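Putative acetyltransferase (Streptococcus mutans, PDB 4E2A) is a putative acetyltransferase of the GNAT family that probably transfers an acyl group, most likely acetyl from acetyl-CoA. Local coordinates at residues 162-167 with 175-180; 115-120 with 125-130. One frame throughout, in Å; residues are numbered along the deposited sequence.

Contact 1 of 2, residues 162-167 with 175-180; sequences VWLGVW and LLYAKY
Leu164 of strand 161-167 lays both its methyls on one face of the Tyr177 ring, which helix 171-179 pushes down against the sheet. This is the tight part of the contact. CD1 sits 3.9 Å from the centroid of the Tyr177 ring and 15° off its normal, a CH-pi contact over the face, displaced toward CE2 and CD2, while CD2 of Leu164 comes to 3.7 Å from Tyr177 CE1 over the other half of the same face. Both branches spread across that one face; chi1 50°, with CG between the backbone N and the carbonyl carbon, turns the fork toward the ring. Val166, the next residue to face the helix, fits more loosely: its CG2 lies near the plane of the ring, 4.3 Å from Tyr177 CE2. Leu175, Leu176, Ala178 and Lys179 occupy the solvent side of the helix. Around the pair, Phe147 of helix 142-157 touches Leu164, and Leu202 of strand 195-205 touches both Val166 and Tyr177. The pairing is the strand-helix step of the GNAT fold that follows helix 142-157. No hydrogen bond crosses between the segments, so the helix is seated here by shape and dispersion, with methyl groups against an aromatic face.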
ATOM      1  N   VAL B 162       5.468   6.051  20.048  1.00 22.04           N
ATOM      2  CA  VAL B 162       4.288   5.318  19.608  1.00 23.14           C
ATOM      3  C   VAL B 162       3.748   6.102  18.419  1.00 19.36           C
ATOM      4  O   VAL B 162       3.730   7.337  18.431  1.00 25.23           O
ATOM      5  CB  VAL B 162       3.246   5.180  20.749  1.00 22.88           C
ATOM      6  CG1 VAL B 162       2.823   6.541  21.260  1.00 26.25           C
ATOM      7  CG2 VAL B 162       2.016   4.375  20.293  1.00 26.03           C
ATOM      8  N   TRP B 163       3.374   5.389  17.363  1.00 22.20           N
ATOM      9  CA  TRP B 163       2.887   6.021  16.152  1.00 20.99           C
ATOM     10  C   TRP B 163       1.673   5.316  15.542  1.00 25.04           C
ATOM     11  O   TRP B 163       1.379   4.157  15.839  1.00 24.96           O
ATOM     12  CB  TRP B 163       4.014   6.122  15.111  1.00 21.86           C
ATOM     13  CG  TRP B 163       4.427   4.809  14.533  1.00 25.13           C
ATOM     14  CD1 TRP B 163       5.275   3.905  15.090  1.00 23.43           C
ATOM     15  CD2 TRP B 163       4.005   4.250  13.280  1.00 20.57           C
ATOM     16  NE1 TRP B 163       5.428   2.831  14.255  1.00 23.20           N
ATOM     17  CE2 TRP B 163       4.660   3.009  13.150  1.00 24.17           C
ATOM     18  CE3 TRP B 163       3.152   4.681  12.265  1.00 25.44           C
ATOM     19  CZ2 TRP B 163       4.476   2.184  12.028  1.00 28.14           C
ATOM     20  CZ3 TRP B 163       2.968   3.859  11.156  1.00 29.51           C
ATOM     21  CH2 TRP B 163       3.621   2.625  11.053  1.00 29.52           C
ATOM     22  N   LEU B 164       0.971   6.035  14.676  1.00 23.00           N
ATOM     23  CA  LEU B 164      -0.137   5.461  13.941  1.00 26.04           C
ATOM     24  C   LEU B 164      -0.327   6.244  12.642  1.00 27.25           C
ATOM     25  O   LEU B 164       0.221   7.329  12.479  1.00 25.98           O
ATOM     26  CB  LEU B 164      -1.407   5.467  14.800  1.00 25.17           C
ATOM     27  CG  LEU B 164      -1.794   6.784  15.484  1.00 31.38           C
ATOM     28  CD1 LEU B 164      -2.482   7.663  14.478  1.00 26.37           C
ATOM     29  CD2 LEU B 164      -2.731   6.511  16.659  1.00 30.45           C
ATOM     30  N   GLY B 165      -1.072   5.668  11.708  1.00 31.93           N
ATOM     31  CA  GLY B 165      -1.361   6.332  10.454  1.00 26.06           C
ATOM     32  C   GLY B 165      -2.781   6.844  10.436  1.00 29.43           C
ATOM     33  O   GLY B 165      -3.673   6.212  10.985  1.00 31.67           O
ATOM     34  N   VAL B 166      -2.991   7.998   9.809  1.00 34.96           N
ATOM     35  CA  VAL B 166      -4.330   8.549   9.670  1.00 35.14           C
ATOM     36  C   VAL B 166      -4.494   9.146   8.271  1.00 34.59           C
ATOM     37  O   VAL B 166      -3.563   9.733   7.722  1.00 34.78           O
ATOM     38  CB  VAL B 166      -4.627   9.636  10.741  1.00 33.96           C
ATOM     39  CG1 VAL B 166      -3.688  10.827  10.567  1.00 31.40           C
ATOM     40  CG2 VAL B 166      -6.085  10.087  10.668  1.00 39.58           C
ATOM     41  N   TRP B 167      -5.684   8.979   7.705  1.00 32.65           N
ATOM     42  CA  TRP B 167      -6.003   9.479   6.374  1.00 35.25           C
ATOM     43  C   TRP B 167      -5.983  11.009   6.354  1.00 38.66           C
ATOM     44  O   TRP B 167      -6.622  11.652   7.188  1.00 32.93           O
ATOM     45  CB  TRP B 167      -7.388   8.974   5.965  1.00 29.73           C
ATOM     46  CG  TRP B 167      -7.784   9.334   4.565  1.00 44.96           C
ATOM     47  CD1 TRP B 167      -6.946   9.633   3.522  1.00 36.35           C
ATOM     48  CD2 TRP B 167      -9.117   9.450   4.054  1.00 37.86           C
ATOM     49  NE1 TRP B 167      -7.678   9.910   2.395  1.00 40.80           N
ATOM     50  CE2 TRP B 167      -9.021   9.818   2.699  1.00 41.34           C
ATOM     51  CE3 TRP B 167     -10.397   9.290   4.614  1.00 36.27           C
ATOM     52  CZ2 TRP B 167     -10.134  10.017   1.891  1.00 40.29           C
ATOM     53  CZ3 TRP B 167     -11.503   9.479   3.819  1.00 37.50           C
ATOM     54  CH2 TRP B 167     -11.368   9.840   2.467  1.00 50.94           C
ATOM     55  N   LEU B 175      -7.723  15.466  15.020  1.00 33.41           N
ATOM     56  CA  LEU B 175      -7.914  16.352  16.140  1.00 34.98           C
ATOM     57  C   LEU B 175      -7.875  15.603  17.448  1.00 37.42           C
ATOM     58  O   LEU B 175      -7.297  16.027  18.411  1.00 39.02           O
ATOM     59  CB  LEU B 175      -9.239  17.096  15.945  1.00 20.00           C
ATOM     60  CG  LEU B 175      -9.255  18.175  14.873  1.00 20.00           C
ATOM     61  CD1 LEU B 175     -10.553  18.954  14.857  1.00 20.00           C
ATOM     62  CD2 LEU B 175      -8.087  19.112  15.006  1.00 20.00           C
ATOM     63  N   LEU B 176      -8.471  14.439  17.434  1.00 34.34           N
ATOM     64  CA  LEU B 176      -8.476  13.600  18.583  1.00 35.69           C
ATOM     65  C   LEU B 176      -7.066  13.144  18.978  1.00 40.83           C
ATOM     66  O   LEU B 176      -6.689  13.280  20.103  1.00 28.01           O
ATOM     67  CB  LEU B 176      -9.393  12.426  18.334  1.00 20.00           C
ATOM     68  CG  LEU B 176      -9.637  11.576  19.553  1.00 20.00           C
ATOM     69  CD1 LEU B 176     -11.055  11.621  20.004  1.00 20.00           C
ATOM     70  CD2 LEU B 176      -9.213  10.211  19.329  1.00 20.00           C
ATOM     71  N   TYR B 177      -6.331  12.616  18.002  1.00 31.90           N
ATOM     72  CA  TYR B 177      -4.963  12.215  18.149  1.00 28.76           C
ATOM     73  C   TYR B 177      -4.089  13.337  18.679  1.00 30.63           C
ATOM     74  O   TYR B 177      -3.265  13.123  19.504  1.00 28.29           O
ATOM     75  CB  TYR B 177      -4.444  11.684  16.820  1.00 31.93           C
ATOM     76  CG  TYR B 177      -5.087  10.376  16.441  1.00 34.92           C
ATOM     77  CD1 TYR B 177      -5.349   9.440  17.368  1.00 28.26           C
ATOM     78  CD2 TYR B 177      -5.454  10.109  15.148  1.00 44.95           C
ATOM     79  CE1 TYR B 177      -5.942   8.280  17.029  1.00 37.61           C
ATOM     80  CE2 TYR B 177      -6.047   8.971  14.818  1.00 37.20           C
ATOM     81  CZ  TYR B 177      -6.295   8.068  15.749  1.00 38.02           C
ATOM     82  OH  TYR B 177      -6.875   6.947  15.367  1.00 44.44           O
ATOM     83  N   ALA B 178      -4.320  14.536  18.208  1.00 25.86           N
ATOM     84  CA  ALA B 178      -3.503  15.668  18.616  1.00 41.65           C
ATOM     85  C   ALA B 178      -3.686  15.928  20.118  1.00 42.02           C
ATOM     86  O   ALA B 178      -2.787  16.434  20.784  1.00 33.00           O
ATOM     87  CB  ALA B 178      -3.847  16.906  17.801  1.00 32.56           C
ATOM     88  N   LYS B 179      -4.835  15.542  20.656  1.00 30.14           N
ATOM     89  CA  LYS B 179      -5.108  15.827  22.065  1.00 41.13           C
ATOM     90  C   LYS B 179      -4.320  14.913  22.989  1.00 38.12           C
ATOM     91  O   LYS B 179      -4.037  15.264  24.149  1.00 37.18           O
ATOM     92  CB  LYS B 179      -6.603  15.758  22.375  1.00 35.29           C
ATOM     93  CG  LYS B 179      -7.345  16.999  21.947  1.00 51.16           C
ATOM     94  CD  LYS B 179      -8.763  17.009  22.495  1.00 72.77           C
ATOM     95  CE  LYS B 179      -8.753  17.010  24.020  1.00 76.90           C
ATOM     96  NZ  LYS B 179     -10.123  16.898  24.585  1.00 57.55           N
ATOM     97  N   TYR B 180      -3.969  13.739  22.475  1.00 26.86           N
ATOM     98  CA  TYR B 180      -3.125  12.813  23.214  1.00 30.32           C
ATOM     99  C   TYR B 180      -1.647  13.118  23.016  1.00 29.00           C
ATOM    100  O   TYR B 180      -0.789  12.437  23.571  1.00 38.48           O
ATOM    101  CB  TYR B 180      -3.424  11.365  22.816  1.00 27.27           C
ATOM    102  CG  TYR B 180      -4.701  10.831  23.427  1.00 27.80           C
ATOM    103  CD1 TYR B 180      -4.723  10.381  24.743  1.00 28.63           C
ATOM    104  CD2 TYR B 180      -5.884  10.801  22.696  1.00 30.25           C
ATOM    105  CE1 TYR B 180      -5.880   9.898  25.311  1.00 29.00           C
ATOM    106  CE2 TYR B 180      -7.051  10.318  23.252  1.00 34.27           C
ATOM    107  CZ  TYR B 180      -7.040   9.867  24.554  1.00 38.98           C
ATOM    108  OH  TYR B 180      -8.202   9.395  25.104  1.00 36.57           O
TER

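Contact 2 of 2, residues 115-120 with 125-130; sequences SSQTEQ and AFEIQR
Gln117 and Glu127 are the pair with the nearest CA atoms, 6.3 Å apart, where the loop after strand 104-113 folds back over the start of strand 125-133 in the antiparallel hairpin at the centre of this GNAT fold. Glu127 does most of the work. With CG anti to the backbone N (chi1 173°) and the chain extended beyond it, its carboxylate reaches the loop and is gripped twice by Thr118. The backbone N of Thr118 donates to Glu127 OE1 over 2.7 Å, nearly straight at 167°, and meets the syn lone pair. Thr118 OG1 donates to Glu127 OE2, again over 2.7 Å and from the syn side, but 30° out of the carboxylate plane. One residue thus supplies both donors, which limits rotation of the carboxylate and ties the loop to the strand.

The methyl of Thr118 has another neighbour: CG2 packs 3.8 Å from Gln129 CD, against the amide group, whose OE1 is hydrogen-bonded to Lys110 NZ. Gln129 and Arg130 together face Lys110 across the hairpin, a classic beta bulge, and the Arg130 guanidinium goes on to a salt bridge with Glu88. At the other end of the contact Gln117 runs its extended side chain along Ala125, bringing OE1 to 3.7 Å from Ala125 CB. Gln117 NE2 donates to Gly114 O within the loop and also to a water, 2.9 Å from Gln117 NE2, that also accepts from Ala125 N at 3.0 Å.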
ATOM      1  N   SER B 115      10.402  -5.840  14.080  1.00 32.58           N
ATOM      2  CA  SER B 115      10.215  -6.088  12.648  1.00 36.18           C
ATOM      3  C   SER B 115       8.743  -6.296  12.289  1.00 37.78           C
ATOM      4  O   SER B 115       8.374  -6.278  11.113  1.00 35.41           O
ATOM      5  CB  SER B 115      11.039  -7.306  12.194  1.00 36.86           C
ATOM      6  OG  SER B 115      10.595  -8.475  12.870  1.00 43.95           O
ATOM      7  N   SER B 116       7.898  -6.479  13.302  1.00 34.52           N
ATOM      8  CA  SER B 116       6.472  -6.708  13.049  1.00 32.79           C
ATOM      9  C   SER B 116       5.685  -5.430  12.741  1.00 34.54           C
ATOM     10  O   SER B 116       4.502  -5.488  12.381  1.00 33.53           O
ATOM     11  CB  SER B 116       5.832  -7.463  14.218  1.00 33.06           C
ATOM     12  OG  SER B 116       6.385  -8.763  14.321  1.00 37.69           O
ATOM     13  N   GLN B 117       6.319  -4.270  12.871  1.00 31.51           N
ATOM     14  CA  GLN B 117       5.635  -3.053  12.482  1.00 33.19           C
ATOM     15  C   GLN B 117       5.312  -3.132  10.992  1.00 38.34           C
ATOM     16  O   GLN B 117       6.043  -3.753  10.213  1.00 34.12           O
ATOM     17  CB  GLN B 117       6.471  -1.805  12.797  1.00 24.43           C
ATOM     18  CG  GLN B 117       6.889  -1.666  14.271  1.00 25.49           C
ATOM     19  CD  GLN B 117       7.852  -0.502  14.482  1.00 30.02           C
ATOM     20  OE1 GLN B 117       7.459   0.671  14.459  1.00 30.40           O
ATOM     21  NE2 GLN B 117       9.116  -0.824  14.677  1.00 29.05           N
ATOM     22  N   THR B 118       4.213  -2.508  10.598  1.00 28.21           N
ATOM     23  CA  THR B 118       3.802  -2.533   9.199  1.00 40.75           C
ATOM     24  C   THR B 118       4.776  -1.767   8.310  1.00 45.80           C
ATOM     25  O   THR B 118       4.887  -2.050   7.116  1.00 59.06           O
ATOM     26  CB  THR B 118       2.375  -1.979   9.003  1.00 30.87           C
ATOM     27  OG1 THR B 118       2.320  -0.598   9.387  1.00 39.00           O
ATOM     28  CG2 THR B 118       1.370  -2.775   9.829  1.00 37.01           C
ATOM     29  N   GLU B 119       5.471  -0.798   8.898  1.00 46.55           N
ATOM     30  CA  GLU B 119       6.454   0.009   8.176  1.00 48.43           C
ATOM     31  C   GLU B 119       7.597   0.369   9.107  1.00 45.27           C
ATOM     32  O   GLU B 119       7.382   0.632  10.287  1.00 36.45           O
ATOM     33  CB  GLU B 119       5.814   1.289   7.626  1.00 51.52           C
ATOM     34  CG  GLU B 119       4.808   1.045   6.511  1.00 73.79           C
ATOM     35  CD  GLU B 119       4.072   2.304   6.079  1.00 83.65           C
ATOM     36  OE1 GLU B 119       3.975   3.249   6.893  1.00 75.07           O
ATOM     37  OE2 GLU B 119       3.587   2.344   4.922  1.00 85.85           O
ATOM     38  N   GLN B 120       8.818   0.371   8.584  1.00 42.66           N
ATOM     39  CA  GLN B 120       9.954   0.838   9.368  1.00 40.07           C
ATOM     40  C   GLN B 120      10.153   2.327   9.118  1.00 53.52           C
ATOM     41  O   GLN B 120      10.796   2.720   8.141  1.00 48.25           O
ATOM     42  CB  GLN B 120      11.230   0.063   9.015  1.00 50.84           C
ATOM     43  CG  GLN B 120      11.196  -1.412   9.380  1.00 57.41           C
ATOM     44  CD  GLN B 120      10.935  -1.652  10.861  1.00 51.30           C
ATOM     45  OE1 GLN B 120      11.583  -1.060  11.732  1.00 46.82           O
ATOM     46  NE2 GLN B 120       9.976  -2.519  11.152  1.00 35.41           N
ATOM     47  N   ALA B 125      10.482   2.225  18.119  1.00 28.18           N
ATOM     48  CA  ALA B 125       9.079   2.624  17.992  1.00 28.77           C
ATOM     49  C   ALA B 125       8.078   1.478  18.202  1.00 28.18           C
ATOM     50  O   ALA B 125       8.424   0.303  18.054  1.00 27.41           O
ATOM     51  CB  ALA B 125       8.841   3.289  16.649  1.00 27.37           C
ATOM     52  N   PHE B 126       6.837   1.868  18.518  1.00 23.10           N
ATOM     53  CA  PHE B 126       5.708   1.001  18.860  1.00 22.49           C
ATOM     54  C   PHE B 126       4.494   1.500  18.039  1.00 24.56           C
ATOM     55  O   PHE B 126       4.171   2.685  18.062  1.00 25.07           O
ATOM     56  CB  PHE B 126       5.467   1.157  20.375  1.00 19.90           C
ATOM     57  CG  PHE B 126       4.362   0.307  20.958  1.00 26.54           C
ATOM     58  CD1 PHE B 126       4.664  -0.746  21.827  1.00 26.44           C
ATOM     59  CD2 PHE B 126       3.036   0.616  20.738  1.00 24.97           C
ATOM     60  CE1 PHE B 126       3.663  -1.515  22.414  1.00 23.32           C
ATOM     61  CE2 PHE B 126       2.010  -0.150  21.329  1.00 24.01           C
ATOM     62  CZ  PHE B 126       2.326  -1.213  22.163  1.00 25.47           C
ATOM     63  N   GLU B 127       3.831   0.592  17.328  1.00 20.39           N
ATOM     64  CA  GLU B 127       2.773   0.933  16.383  1.00 23.49           C
ATOM     65  C   GLU B 127       1.398   0.504  16.896  1.00 21.03           C
ATOM     66  O   GLU B 127       1.227  -0.613  17.343  1.00 20.72           O
ATOM     67  CB  GLU B 127       3.027   0.250  15.024  1.00 24.46           C
ATOM     68  CG  GLU B 127       1.879   0.416  14.023  1.00 26.21           C
ATOM     69  CD  GLU B 127       2.052  -0.421  12.747  1.00 26.41           C
ATOM     70  OE1 GLU B 127       2.974  -1.248  12.673  1.00 23.52           O
ATOM     71  OE2 GLU B 127       1.249  -0.251  11.811  1.00 37.02           O
ATOM     72  N   ILE B 128       0.424   1.400  16.839  1.00 25.59           N
ATOM     73  CA  ILE B 128      -0.962   1.001  17.069  1.00 26.32           C
ATOM     74  C   ILE B 128      -1.580   0.787  15.687  1.00 28.17           C
ATOM     75  O   ILE B 128      -1.773   1.747  14.931  1.00 26.72           O
ATOM     76  CB  ILE B 128      -1.736   2.047  17.894  1.00 22.33           C
ATOM     77  CG1 ILE B 128      -1.014   2.306  19.226  1.00 21.53           C
ATOM     78  CG2 ILE B 128      -3.159   1.563  18.159  1.00 26.30           C
ATOM     79  CD1 ILE B 128      -1.433   3.637  19.904  1.00 17.51           C
ATOM     80  N   GLN B 129      -1.826  -0.480  15.344  1.00 23.56           N
ATOM     81  CA  GLN B 129      -2.190  -0.863  13.972  1.00 21.97           C
ATOM     82  C   GLN B 129      -3.701  -0.977  13.755  1.00 25.90           C
ATOM     83  O   GLN B 129      -4.225  -0.470  12.757  1.00 26.69           O
ATOM     84  CB  GLN B 129      -1.512  -2.193  13.573  1.00 25.28           C
ATOM     85  CG  GLN B 129      -1.766  -2.613  12.102  1.00 27.75           C
ATOM     86  CD  GLN B 129      -1.519  -4.103  11.831  1.00 31.33           C
ATOM     87  OE1 GLN B 129      -0.799  -4.778  12.570  1.00 25.19           O
ATOM     88  NE2 GLN B 129      -2.122  -4.616  10.758  1.00 23.50           N
ATOM     89  N   ARG B 130      -4.382  -1.667  14.668  1.00 20.79           N
ATOM     90  CA  ARG B 130      -5.815  -1.925  14.559  1.00 19.61           C
ATOM     91  C   ARG B 130      -6.579  -1.625  15.844  1.00 26.73           C
ATOM     92  O   ARG B 130      -6.168  -2.034  16.933  1.00 17.64           O
ATOM     93  CB  ARG B 130      -6.083  -3.408  14.223  1.00 26.84           C
ATOM     94  CG  ARG B 130      -5.779  -3.833  12.804  1.00 28.12           C
ATOM     95  CD  ARG B 130      -6.058  -5.342  12.603  1.00 22.92           C
ATOM     96  NE  ARG B 130      -5.552  -5.737  11.303  1.00 26.59           N
ATOM     97  CZ  ARG B 130      -5.066  -6.936  11.010  1.00 32.37           C
ATOM     98  NH1 ARG B 130      -5.022  -7.889  11.942  1.00 25.55           N
ATOM     99  NH2 ARG B 130      -4.629  -7.177   9.774  1.00 26.39           N
TER
HETATM  100  O   HOH W   1      11.187   1.043  15.401  1.00 38.92           O

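Overall arrangement
The two contacts lie in series along the chain, their centres about 14 Å apart, on neighbouring parallel strands of one sheet. Trp163 joins them: its backbone N probably donates to Phe126 O (2.9 Å), and its indole NE1 probably donates to Gln117 OE1 (3.0 Å), tying strand 161-167 to the loop of contact 2. The next residue, Leu164, turns to the helix of contact 1. Val162 CG2 packs 3.5 Å from Ile128 CD1. In GNAT enzymes these two strands typically splay apart to admit the pantetheine arm of acetyl-CoA. Here Trp163 still bonds Phe126 and Ile128, so a splay would open beyond them, probably with the bulge of contact 2 and the Leu164 end nearest the cleft.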